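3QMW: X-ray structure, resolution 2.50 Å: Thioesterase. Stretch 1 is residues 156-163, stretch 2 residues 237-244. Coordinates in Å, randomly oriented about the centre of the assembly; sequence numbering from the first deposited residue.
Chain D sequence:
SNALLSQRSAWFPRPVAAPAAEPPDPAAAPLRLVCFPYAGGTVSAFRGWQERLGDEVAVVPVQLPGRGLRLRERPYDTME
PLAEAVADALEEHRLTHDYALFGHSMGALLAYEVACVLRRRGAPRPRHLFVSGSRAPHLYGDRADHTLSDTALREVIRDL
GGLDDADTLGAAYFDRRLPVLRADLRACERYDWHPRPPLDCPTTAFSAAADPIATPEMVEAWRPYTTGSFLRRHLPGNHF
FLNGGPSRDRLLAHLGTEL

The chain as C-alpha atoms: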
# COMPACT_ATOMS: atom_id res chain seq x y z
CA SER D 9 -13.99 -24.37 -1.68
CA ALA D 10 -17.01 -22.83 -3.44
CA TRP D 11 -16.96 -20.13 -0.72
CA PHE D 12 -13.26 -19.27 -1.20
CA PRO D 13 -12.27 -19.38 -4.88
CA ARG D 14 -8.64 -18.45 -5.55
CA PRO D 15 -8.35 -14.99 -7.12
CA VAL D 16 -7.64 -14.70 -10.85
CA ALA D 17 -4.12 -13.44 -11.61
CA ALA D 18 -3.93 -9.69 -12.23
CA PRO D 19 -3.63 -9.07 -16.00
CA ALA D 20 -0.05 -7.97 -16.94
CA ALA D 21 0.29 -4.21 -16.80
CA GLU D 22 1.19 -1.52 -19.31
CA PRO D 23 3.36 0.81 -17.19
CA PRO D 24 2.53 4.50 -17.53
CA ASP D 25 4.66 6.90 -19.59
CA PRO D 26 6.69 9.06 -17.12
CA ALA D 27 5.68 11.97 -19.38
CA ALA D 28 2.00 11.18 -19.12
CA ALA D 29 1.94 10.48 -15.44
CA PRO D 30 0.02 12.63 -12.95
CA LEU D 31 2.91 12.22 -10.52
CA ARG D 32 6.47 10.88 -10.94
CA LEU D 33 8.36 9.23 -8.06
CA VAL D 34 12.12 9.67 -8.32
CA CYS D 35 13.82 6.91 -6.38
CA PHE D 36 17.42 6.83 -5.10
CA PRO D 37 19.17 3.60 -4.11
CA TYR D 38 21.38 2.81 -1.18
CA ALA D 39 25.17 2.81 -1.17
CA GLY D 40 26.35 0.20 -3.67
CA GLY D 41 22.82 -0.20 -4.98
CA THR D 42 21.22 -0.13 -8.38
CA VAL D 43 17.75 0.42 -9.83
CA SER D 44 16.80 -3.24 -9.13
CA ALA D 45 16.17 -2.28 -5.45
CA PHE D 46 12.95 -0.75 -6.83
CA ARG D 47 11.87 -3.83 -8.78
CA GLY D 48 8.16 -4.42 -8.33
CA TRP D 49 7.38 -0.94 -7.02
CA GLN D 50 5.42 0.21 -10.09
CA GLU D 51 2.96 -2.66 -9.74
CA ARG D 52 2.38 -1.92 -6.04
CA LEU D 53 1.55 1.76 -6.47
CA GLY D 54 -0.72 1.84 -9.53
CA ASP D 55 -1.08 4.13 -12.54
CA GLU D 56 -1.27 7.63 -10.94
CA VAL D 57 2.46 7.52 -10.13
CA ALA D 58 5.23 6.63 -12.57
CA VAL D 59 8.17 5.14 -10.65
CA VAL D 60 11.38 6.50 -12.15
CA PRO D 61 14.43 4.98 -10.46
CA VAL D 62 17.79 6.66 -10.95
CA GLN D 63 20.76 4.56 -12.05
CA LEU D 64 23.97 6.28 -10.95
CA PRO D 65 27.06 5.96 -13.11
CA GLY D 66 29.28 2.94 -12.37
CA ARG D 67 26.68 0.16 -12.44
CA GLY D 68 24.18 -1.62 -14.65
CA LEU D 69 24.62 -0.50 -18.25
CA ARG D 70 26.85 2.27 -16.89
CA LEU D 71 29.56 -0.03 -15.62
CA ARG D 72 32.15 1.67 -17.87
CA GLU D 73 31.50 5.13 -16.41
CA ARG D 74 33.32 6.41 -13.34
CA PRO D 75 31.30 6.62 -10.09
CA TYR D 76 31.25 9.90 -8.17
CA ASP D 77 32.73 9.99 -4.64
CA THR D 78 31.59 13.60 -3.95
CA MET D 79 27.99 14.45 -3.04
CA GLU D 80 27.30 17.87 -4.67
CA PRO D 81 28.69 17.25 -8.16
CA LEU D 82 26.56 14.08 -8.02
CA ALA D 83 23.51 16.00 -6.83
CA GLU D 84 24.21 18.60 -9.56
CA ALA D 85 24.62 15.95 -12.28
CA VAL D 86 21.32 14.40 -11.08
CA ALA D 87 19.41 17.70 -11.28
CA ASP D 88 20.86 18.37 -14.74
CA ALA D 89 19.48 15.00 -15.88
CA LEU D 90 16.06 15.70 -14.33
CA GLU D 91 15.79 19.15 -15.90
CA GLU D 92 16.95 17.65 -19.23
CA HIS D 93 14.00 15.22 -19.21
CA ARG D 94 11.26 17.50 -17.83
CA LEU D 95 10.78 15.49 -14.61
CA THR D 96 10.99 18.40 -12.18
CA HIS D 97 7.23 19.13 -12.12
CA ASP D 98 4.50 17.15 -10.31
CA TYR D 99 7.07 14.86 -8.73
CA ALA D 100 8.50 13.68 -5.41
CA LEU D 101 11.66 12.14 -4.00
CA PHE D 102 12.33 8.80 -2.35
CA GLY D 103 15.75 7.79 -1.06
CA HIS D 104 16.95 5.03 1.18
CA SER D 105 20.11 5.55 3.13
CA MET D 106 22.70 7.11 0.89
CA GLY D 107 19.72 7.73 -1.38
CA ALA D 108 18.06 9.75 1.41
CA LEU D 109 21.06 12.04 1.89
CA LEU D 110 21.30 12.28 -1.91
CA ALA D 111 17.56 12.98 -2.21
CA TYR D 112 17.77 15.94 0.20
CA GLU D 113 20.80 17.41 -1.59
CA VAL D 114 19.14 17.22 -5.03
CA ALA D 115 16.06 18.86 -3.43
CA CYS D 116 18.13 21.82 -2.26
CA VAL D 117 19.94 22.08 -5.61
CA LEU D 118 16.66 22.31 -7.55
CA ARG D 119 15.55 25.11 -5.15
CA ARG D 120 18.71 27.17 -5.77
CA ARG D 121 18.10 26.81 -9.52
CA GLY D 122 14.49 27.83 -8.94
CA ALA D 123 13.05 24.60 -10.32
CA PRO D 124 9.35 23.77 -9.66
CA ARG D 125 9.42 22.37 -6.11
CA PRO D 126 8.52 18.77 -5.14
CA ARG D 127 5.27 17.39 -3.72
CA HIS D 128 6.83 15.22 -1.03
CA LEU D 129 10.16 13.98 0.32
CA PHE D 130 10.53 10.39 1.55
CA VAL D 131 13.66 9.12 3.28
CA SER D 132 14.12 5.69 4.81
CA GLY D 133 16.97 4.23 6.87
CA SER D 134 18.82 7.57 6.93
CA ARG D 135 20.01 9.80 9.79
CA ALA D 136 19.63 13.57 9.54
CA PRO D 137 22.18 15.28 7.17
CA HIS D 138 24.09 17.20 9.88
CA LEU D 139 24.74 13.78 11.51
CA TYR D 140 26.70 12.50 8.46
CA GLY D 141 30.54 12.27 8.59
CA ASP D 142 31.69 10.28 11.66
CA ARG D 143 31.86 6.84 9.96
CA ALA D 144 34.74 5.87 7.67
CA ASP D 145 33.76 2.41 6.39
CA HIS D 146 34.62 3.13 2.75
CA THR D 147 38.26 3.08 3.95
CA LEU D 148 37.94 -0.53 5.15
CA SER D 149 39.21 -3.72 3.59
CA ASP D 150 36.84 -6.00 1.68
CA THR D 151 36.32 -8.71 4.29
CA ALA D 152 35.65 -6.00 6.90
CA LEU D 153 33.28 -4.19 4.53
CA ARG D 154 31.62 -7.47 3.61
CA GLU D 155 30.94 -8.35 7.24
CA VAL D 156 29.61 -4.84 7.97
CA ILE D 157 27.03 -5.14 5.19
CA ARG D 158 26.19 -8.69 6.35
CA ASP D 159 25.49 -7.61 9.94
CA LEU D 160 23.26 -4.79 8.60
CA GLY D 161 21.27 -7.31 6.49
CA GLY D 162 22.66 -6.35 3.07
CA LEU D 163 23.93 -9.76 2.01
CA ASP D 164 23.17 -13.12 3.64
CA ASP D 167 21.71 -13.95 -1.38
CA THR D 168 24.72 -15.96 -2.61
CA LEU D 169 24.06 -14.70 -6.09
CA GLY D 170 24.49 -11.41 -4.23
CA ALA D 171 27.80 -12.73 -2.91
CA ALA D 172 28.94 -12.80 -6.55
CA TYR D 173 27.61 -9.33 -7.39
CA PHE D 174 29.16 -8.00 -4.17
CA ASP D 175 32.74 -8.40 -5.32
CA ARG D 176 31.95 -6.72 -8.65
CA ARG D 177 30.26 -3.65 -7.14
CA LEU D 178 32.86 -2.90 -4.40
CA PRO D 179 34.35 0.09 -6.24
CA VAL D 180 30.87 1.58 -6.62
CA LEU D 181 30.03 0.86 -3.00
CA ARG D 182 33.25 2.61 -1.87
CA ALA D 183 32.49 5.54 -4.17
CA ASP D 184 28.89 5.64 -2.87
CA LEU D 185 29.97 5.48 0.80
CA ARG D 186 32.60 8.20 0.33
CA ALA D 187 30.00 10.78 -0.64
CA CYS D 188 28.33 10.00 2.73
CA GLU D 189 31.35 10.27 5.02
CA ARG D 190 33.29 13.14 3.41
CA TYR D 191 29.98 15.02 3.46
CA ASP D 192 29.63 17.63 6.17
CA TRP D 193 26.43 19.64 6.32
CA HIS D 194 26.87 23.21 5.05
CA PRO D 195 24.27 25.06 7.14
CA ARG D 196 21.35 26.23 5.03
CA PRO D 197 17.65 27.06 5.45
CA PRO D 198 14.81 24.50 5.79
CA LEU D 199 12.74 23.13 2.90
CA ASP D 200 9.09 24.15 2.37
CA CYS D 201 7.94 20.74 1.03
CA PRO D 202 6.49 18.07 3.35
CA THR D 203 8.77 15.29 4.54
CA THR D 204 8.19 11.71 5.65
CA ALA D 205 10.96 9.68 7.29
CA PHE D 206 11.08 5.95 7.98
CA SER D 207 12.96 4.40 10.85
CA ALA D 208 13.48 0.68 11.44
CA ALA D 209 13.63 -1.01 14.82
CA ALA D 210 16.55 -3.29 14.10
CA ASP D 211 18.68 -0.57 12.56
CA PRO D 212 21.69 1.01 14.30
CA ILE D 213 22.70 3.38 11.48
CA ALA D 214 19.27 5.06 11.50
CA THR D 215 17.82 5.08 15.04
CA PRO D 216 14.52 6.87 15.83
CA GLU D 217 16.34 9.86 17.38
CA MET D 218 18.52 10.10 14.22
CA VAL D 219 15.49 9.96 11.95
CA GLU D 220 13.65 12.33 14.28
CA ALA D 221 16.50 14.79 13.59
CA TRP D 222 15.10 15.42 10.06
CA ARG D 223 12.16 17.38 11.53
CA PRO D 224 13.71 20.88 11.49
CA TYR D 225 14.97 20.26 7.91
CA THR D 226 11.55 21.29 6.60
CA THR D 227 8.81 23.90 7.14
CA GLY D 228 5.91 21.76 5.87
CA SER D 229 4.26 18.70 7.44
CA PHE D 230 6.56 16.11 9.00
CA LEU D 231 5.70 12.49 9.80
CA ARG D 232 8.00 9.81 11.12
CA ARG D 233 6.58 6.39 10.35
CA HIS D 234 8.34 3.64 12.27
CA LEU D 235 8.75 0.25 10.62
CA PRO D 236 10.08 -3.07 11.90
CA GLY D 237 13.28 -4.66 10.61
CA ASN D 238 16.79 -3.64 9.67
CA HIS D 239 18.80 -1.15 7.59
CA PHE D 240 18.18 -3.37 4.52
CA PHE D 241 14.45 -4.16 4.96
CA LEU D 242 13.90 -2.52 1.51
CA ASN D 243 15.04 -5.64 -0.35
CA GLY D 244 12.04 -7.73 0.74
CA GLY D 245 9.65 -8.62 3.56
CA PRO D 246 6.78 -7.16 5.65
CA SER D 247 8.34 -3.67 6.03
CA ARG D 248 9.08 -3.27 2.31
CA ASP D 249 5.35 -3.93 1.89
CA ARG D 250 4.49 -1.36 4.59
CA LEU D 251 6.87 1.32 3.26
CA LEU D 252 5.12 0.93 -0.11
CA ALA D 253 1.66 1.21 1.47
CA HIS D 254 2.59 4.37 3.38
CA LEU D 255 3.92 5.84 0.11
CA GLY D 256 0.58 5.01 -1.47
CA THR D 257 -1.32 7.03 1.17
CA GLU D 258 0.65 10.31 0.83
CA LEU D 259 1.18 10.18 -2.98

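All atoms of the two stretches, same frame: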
# COMPACT_ATOMS: atom_id res chain seq x y z
N VAL D 156 30.43 -5.97 7.53
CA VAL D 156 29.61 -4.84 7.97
C VAL D 156 28.27 -4.82 7.26
O VAL D 156 27.24 -4.60 7.88
CB VAL D 156 30.34 -3.48 7.79
CG1 VAL D 156 29.34 -2.35 7.49
CG2 VAL D 156 31.18 -3.15 9.03
N ILE D 157 28.28 -5.07 5.95
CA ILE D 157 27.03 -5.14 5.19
C ILE D 157 26.19 -6.35 5.60
O ILE D 157 24.96 -6.27 5.63
CB ILE D 157 27.31 -5.19 3.68
CG1 ILE D 157 27.86 -3.84 3.20
CG2 ILE D 157 26.05 -5.51 2.91
CD1 ILE D 157 26.81 -2.78 3.07
N ARG D 158 26.86 -7.46 5.91
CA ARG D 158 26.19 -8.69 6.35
C ARG D 158 25.44 -8.51 7.66
O ARG D 158 24.33 -8.99 7.80
CB ARG D 158 27.20 -9.83 6.51
CG ARG D 158 26.58 -11.15 6.97
CD ARG D 158 27.60 -12.29 7.01
NE ARG D 158 28.31 -12.45 5.74
CZ ARG D 158 29.63 -12.32 5.55
NH1 ARG D 158 30.46 -12.03 6.56
NH2 ARG D 158 30.14 -12.49 4.33
N ASP D 159 26.07 -7.82 8.61
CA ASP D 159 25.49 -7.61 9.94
C ASP D 159 24.40 -6.53 9.92
O ASP D 159 23.64 -6.40 10.88
CB ASP D 159 26.59 -7.24 10.96
CG ASP D 159 27.64 -8.34 11.11
OD1 ASP D 159 27.29 -9.54 11.04
OD2 ASP D 159 28.82 -8.00 11.30
N LEU D 160 24.34 -5.76 8.83
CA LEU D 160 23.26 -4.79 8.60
C LEU D 160 22.12 -5.39 7.75
O LEU D 160 21.11 -4.73 7.54
CB LEU D 160 23.79 -3.52 7.91
CG LEU D 160 24.60 -2.51 8.74
CD1 LEU D 160 25.10 -1.36 7.85
CD2 LEU D 160 23.80 -1.95 9.90
N GLY D 161 22.30 -6.61 7.26
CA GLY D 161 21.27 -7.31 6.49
C GLY D 161 21.34 -7.13 4.98
O GLY D 161 20.38 -7.42 4.27
N GLY D 162 22.49 -6.67 4.49
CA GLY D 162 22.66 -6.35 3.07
C GLY D 162 22.97 -7.53 2.18
O GLY D 162 22.57 -7.55 1.01
N LEU D 163 23.70 -8.50 2.71
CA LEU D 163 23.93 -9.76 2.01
C LEU D 163 24.02 -10.92 3.00
O LEU D 163 24.82 -10.89 3.94
CB LEU D 163 25.18 -9.68 1.11
CG LEU D 163 26.58 -9.43 1.69
CD1 LEU D 163 27.20 -10.71 2.28
CD2 LEU D 163 27.50 -8.88 0.61
N GLY D 237 12.23 -4.08 11.45
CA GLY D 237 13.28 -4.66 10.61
C GLY D 237 14.56 -3.84 10.62
O GLY D 237 14.74 -2.97 11.48
N ASN D 238 15.41 -4.10 9.64
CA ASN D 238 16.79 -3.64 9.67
C ASN D 238 17.10 -2.59 8.61
O ASN D 238 16.22 -2.16 7.86
CB ASN D 238 17.75 -4.85 9.58
CG ASN D 238 17.63 -5.62 8.27
OD1 ASN D 238 17.26 -5.07 7.23
ND2 ASN D 238 17.99 -6.90 8.31
N HIS D 239 18.35 -2.15 8.56
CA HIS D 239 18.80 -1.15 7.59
C HIS D 239 18.49 -1.56 6.14
O HIS D 239 18.33 -0.69 5.29
CB HIS D 239 20.31 -0.93 7.76
CG HIS D 239 20.83 0.28 7.06
ND1 HIS D 239 21.01 1.49 7.69
CD2 HIS D 239 21.24 0.47 5.78
CE1 HIS D 239 21.50 2.37 6.84
NE2 HIS D 239 21.64 1.78 5.66
N PHE D 240 18.41 -2.86 5.87
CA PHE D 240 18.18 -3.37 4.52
C PHE D 240 16.79 -3.98 4.26
O PHE D 240 16.57 -4.66 3.25
CB PHE D 240 19.27 -4.40 4.16
CG PHE D 240 20.50 -3.78 3.57
CD1 PHE D 240 21.63 -3.56 4.35
CD2 PHE D 240 20.52 -3.41 2.23
CE1 PHE D 240 22.77 -2.99 3.80
CE2 PHE D 240 21.65 -2.83 1.67
CZ PHE D 240 22.78 -2.62 2.45
N PHE D 241 15.83 -3.70 5.15
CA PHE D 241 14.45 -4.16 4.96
C PHE D 241 13.93 -3.99 3.52
O PHE D 241 13.16 -4.83 3.03
CB PHE D 241 13.50 -3.46 5.96
CG PHE D 241 13.22 -1.99 5.66
CD1 PHE D 241 12.43 -1.62 4.58
CD2 PHE D 241 13.72 -1.00 6.49
CE1 PHE D 241 12.17 -0.28 4.32
CE2 PHE D 241 13.45 0.34 6.24
CZ PHE D 241 12.69 0.70 5.16
N LEU D 242 14.38 -2.92 2.85
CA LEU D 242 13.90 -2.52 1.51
C LEU D 242 13.96 -3.62 0.45
O LEU D 242 13.18 -3.61 -0.50
CB LEU D 242 14.70 -1.31 1.02
CG LEU D 242 14.15 -0.60 -0.22
CD1 LEU D 242 12.76 -0.12 0.06
CD2 LEU D 242 15.03 0.55 -0.62
N ASN D 243 14.89 -4.56 0.61
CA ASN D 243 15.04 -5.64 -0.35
C ASN D 243 13.80 -6.52 -0.44
O ASN D 243 13.36 -6.86 -1.54
CB ASN D 243 16.27 -6.50 0.00
CG ASN D 243 17.55 -5.68 0.09
OD1 ASN D 243 17.79 -4.76 -0.71
ND2 ASN D 243 18.39 -6.01 1.07
N GLY D 244 13.23 -6.89 0.71
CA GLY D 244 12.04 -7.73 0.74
C GLY D 244 11.52 -7.92 2.16
O GLY D 244 12.25 -7.69 3.13

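Phe240 is the centre of this contact. Its CA-to-CB bond points toward the first stretch, and with chi1 at -87° and chi2 at 100° the ring lies against the turn made by Leu160, Gly161 and Gly162. Gly162 packs over one face, its CA 3.3 Å from the ring centroid and 16° off the normal, a CH-pi contact. So close an approach suits glycine: a CB here would come within 2.7 Å of Phe240 CE1 and 2.3 Å of Ile157 CG2.

Near the plane of the ring, at its edge, lie the carbonyl of Leu160 (O to Phe240 CD1, 3.4 Å) and the methyl of Ile157 (CD1 to Phe240 CZ, 4.1 Å). Ile157, m at both chi1 and chi2, starts sideways but brings its end nearer the ring. Leu160, m then t, sets CD2 4.2 Å from His239 CB, while its CB lies 4.2 Å from Phe240 CD1, so this apolar side chain packs against both residues. His239 has chi1 t, and its ring nitrogens are hydrogen-bonded elsewhere in the structure.

Gly161 is the first residue to leave helical phi/psi, in a Schellman motif, with Gly162 N hydrogen-bonded to Ile157 O at 2.7 Å. At phi 92° and psi 17° a CB would be jammed against the carbonyl O of Leu160, which calls for glycine, and it would also meet Asn238 ND2 at 2.3 Å. Asn238, with chi1 p, turns OD1 back to accept a weak hydrogen bond from Phe240 N (2.8 Å), within the type I turn that presents Phe240. No hydrogen bond crosses between the stretches; packing alone joins them.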